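Local coordinates for protein esterase Rv0045c (Mycobacterium tuberculosis, PDB 6WYN) that hydrolyses carboxylic esters, preferring short, straight-chain alkyl esters, and is likely involved in ester and lipid metabolism, at residues 120-125 with 249-254. Numbering follows the deposited sequence.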
loop_
_atom_site.group_PDB
_atom_site.type_symbol
_atom_site.label_atom_id
_atom_site.label_comp_id
_atom_site.label_asym_id
_atom_site.label_seq_id
_atom_site.Cartn_x
_atom_site.Cartn_y
_atom_site.Cartn_z
ATOM N N SER A 120 -7.975 0.953 -10.043
ATOM C CA SER A 120 -9.051 1.783 -9.438
ATOM C C SER A 120 -9.177 3.099 -10.248
ATOM O O SER A 120 -8.173 3.567 -10.799
ATOM C CB SER A 120 -8.838 2.007 -7.990
ATOM O OG SER A 120 -9.147 0.878 -7.194
ATOM N N ALA A 121 -10.373 3.676 -10.322
ATOM C CA ALA A 121 -10.636 4.914 -11.099
ATOM C C ALA A 121 -9.717 6.056 -10.620
ATOM O O ALA A 121 -9.458 6.173 -9.405
ATOM C CB ALA A 121 -12.102 5.303 -10.985
ATOM N N TRP A 122 -9.232 6.851 -11.550
ATOM C CA TRP A 122 -8.602 8.164 -11.261
ATOM C C TRP A 122 -9.677 9.187 -10.885
ATOM O O TRP A 122 -10.897 8.930 -11.027
ATOM C CB TRP A 122 -7.759 8.628 -12.438
ATOM C CG TRP A 122 -6.508 7.865 -12.689
ATOM C CD1 TRP A 122 -6.139 6.667 -12.158
ATOM C CD2 TRP A 122 -5.453 8.258 -13.583
ATOM N NE1 TRP A 122 -4.931 6.294 -12.666
ATOM C CE2 TRP A 122 -4.470 7.256 -13.526
ATOM C CE3 TRP A 122 -5.224 9.376 -14.392
ATOM C CZ2 TRP A 122 -3.313 7.296 -14.298
ATOM C CZ3 TRP A 122 -4.046 9.451 -15.106
ATOM C CH2 TRP A 122 -3.117 8.408 -15.087
ATOM N N ARG A 123 -9.253 10.287 -10.283
ATOM C CA ARG A 123 -10.145 11.455 -10.025
ATOM C C ARG A 123 -9.574 12.664 -10.746
ATOM O O ARG A 123 -8.342 12.811 -10.771
ATOM C CB ARG A 123 -10.238 11.787 -8.546
ATOM C CG ARG A 123 -10.599 10.622 -7.646
ATOM C CD ARG A 123 -10.127 11.061 -6.275
ATOM N NE ARG A 123 -10.726 12.360 -5.966
ATOM C CZ ARG A 123 -11.924 12.517 -5.423
ATOM N NH1 ARG A 123 -12.378 13.746 -5.204
ATOM N NH2 ARG A 123 -12.649 11.458 -5.105
ATOM N N GLU A 124 -10.407 13.466 -11.407
ATOM C CA GLU A 124 -9.843 14.560 -12.267
ATOM C C GLU A 124 -9.231 15.635 -11.343
ATOM O O GLU A 124 -8.315 16.361 -11.797
ATOM C CB GLU A 124 -10.885 15.115 -13.257
ATOM C CG GLU A 124 -11.296 14.135 -14.373
ATOM C CD GLU A 124 -10.300 13.894 -15.510
ATOM O OE1 GLU A 124 -9.090 13.847 -15.233
ATOM O OE2 GLU A 124 -10.732 13.724 -16.681
ATOM N N ASP A 125 -9.689 15.682 -10.078
ATOM C CA ASP A 125 -9.231 16.654 -9.030
ATOM C C ASP A 125 -7.959 16.188 -8.325
ATOM O O ASP A 125 -7.732 16.672 -7.210
ATOM C CB ASP A 125 -10.332 16.854 -7.997
ATOM C CG ASP A 125 -10.673 15.700 -7.087
ATOM O OD1 ASP A 125 -9.979 14.680 -7.111
ATOM O OD2 ASP A 125 -11.628 15.863 -6.341
ATOM N N ARG A 249 0.504 3.249 -14.215
ATOM C CA ARG A 249 -0.914 2.975 -13.879
ATOM C C ARG A 249 -1.386 4.027 -12.879
ATOM O O ARG A 249 -2.626 4.287 -12.814
ATOM C CB ARG A 249 -1.089 1.540 -13.366
ATOM C CG ARG A 249 -1.134 0.470 -14.440
ATOM C CD ARG A 249 -1.681 -0.861 -13.885
ATOM N NE ARG A 249 -1.448 -1.886 -14.860
ATOM C CZ ARG A 249 -2.238 -2.147 -15.892
ATOM N NH1 ARG A 249 -3.349 -1.451 -16.082
ATOM N NH2 ARG A 249 -1.886 -3.090 -16.736
ATOM N N TYR A 250 -0.493 4.637 -12.093
ATOM C CA TYR A 250 -0.965 5.569 -11.044
ATOM C C TYR A 250 -1.018 7.004 -11.589
ATOM O O TYR A 250 -0.267 7.377 -12.472
ATOM C CB TYR A 250 -0.081 5.584 -9.792
ATOM C CG TYR A 250 1.381 5.869 -10.032
ATOM C CD1 TYR A 250 1.885 7.168 -10.075
ATOM C CD2 TYR A 250 2.256 4.826 -10.256
ATOM C CE1 TYR A 250 3.243 7.411 -10.279
ATOM C CE2 TYR A 250 3.611 5.041 -10.458
ATOM C CZ TYR A 250 4.107 6.338 -10.449
ATOM O OH TYR A 250 5.438 6.498 -10.682
ATOM N N ASP A 251 -1.904 7.777 -11.004
ATOM C CA ASP A 251 -2.122 9.205 -11.297
ATOM C C ASP A 251 -1.095 9.929 -10.440
ATOM O O ASP A 251 -1.026 9.614 -9.190
ATOM C CB ASP A 251 -3.548 9.617 -10.928
ATOM C CG ASP A 251 -3.971 11.025 -11.382
ATOM O OD1 ASP A 251 -3.240 11.641 -12.134
ATOM O OD2 ASP A 251 -4.981 11.497 -10.900
ATOM N N ALA A 252 -0.285 10.796 -11.055
ATOM C CA ALA A 252 0.417 11.846 -10.278
ATOM C C ALA A 252 -0.552 12.225 -9.145
ATOM O O ALA A 252 -1.720 12.240 -9.417
ATOM C CB ALA A 252 0.790 13.022 -11.172
ATOM N N ILE A 253 -0.100 12.263 -7.901
ATOM C CA ILE A 253 -0.885 12.810 -6.757
ATOM C C ILE A 253 -0.513 14.293 -6.735
ATOM O O ILE A 253 0.670 14.638 -6.341
ATOM C CB ILE A 253 -0.552 12.119 -5.425
ATOM C CG1 ILE A 253 -0.497 10.590 -5.552
ATOM C CG2 ILE A 253 -1.526 12.556 -4.345
ATOM C CD1 ILE A 253 -0.125 9.876 -4.251
ATOM N N ARG A 254 -1.456 15.103 -7.176
ATOM C CA ARG A 254 -1.271 16.555 -7.065
ATOM C C ARG A 254 -1.401 16.893 -5.587
ATOM O O ARG A 254 -0.736 17.857 -5.185
ATOM C CB ARG A 254 -2.425 17.274 -7.779
ATOM C CG ARG A 254 -2.170 18.754 -8.029
ATOM C CD ARG A 254 -3.300 19.561 -8.636
ATOM N NE ARG A 254 -4.351 19.854 -7.678
ATOM C CZ ARG A 254 -5.493 19.192 -7.647
ATOM N NH1 ARG A 254 -6.421 19.481 -6.753
ATOM N NH2 ARG A 254 -5.694 18.236 -8.530
#
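Trp122 and Asp251 centre a loop-to-loop surface contact in this alpha/beta-hydrolase fold. The segment 120-125 follows strand 109-112 of the central sheet, whereas 249-254 belongs to the long insertion after strand 174-178, so the contact probably joins core and cap domains. The two segments run in nearly the same direction, 12° apart, and the indole of Trp122 has the largest share of the buried surface. Its NE1 points out from the ring edge and donates in the ring plane to Arg249 O at 3.1 Å, a bent bond (144° at the hydrogen). Over one face lies Asp251 CB, 3.6 Å from the centroid of the five-membered ring, a CH-pi contact; together the two restrain the ring's rotation. A chi1 of -171° swings Asp251 CG away from the backbone N and stacks the carboxylate on the CE3 side of the six-membered ring, OD1 lying 3.8 Å from Trp122 CE3; OD2 is held by the hydroxyl of Tyr128. Farther along, Arg123 grips Asp125 side-on through NE and NH1. The carbonyl of Asp125 faces the edge of the Arg254 guanidinium: NH1 gives Asp125 O a weak hydrogen bond at 3.1 Å, and NH2 lies 2.9 Å from that same oxygen.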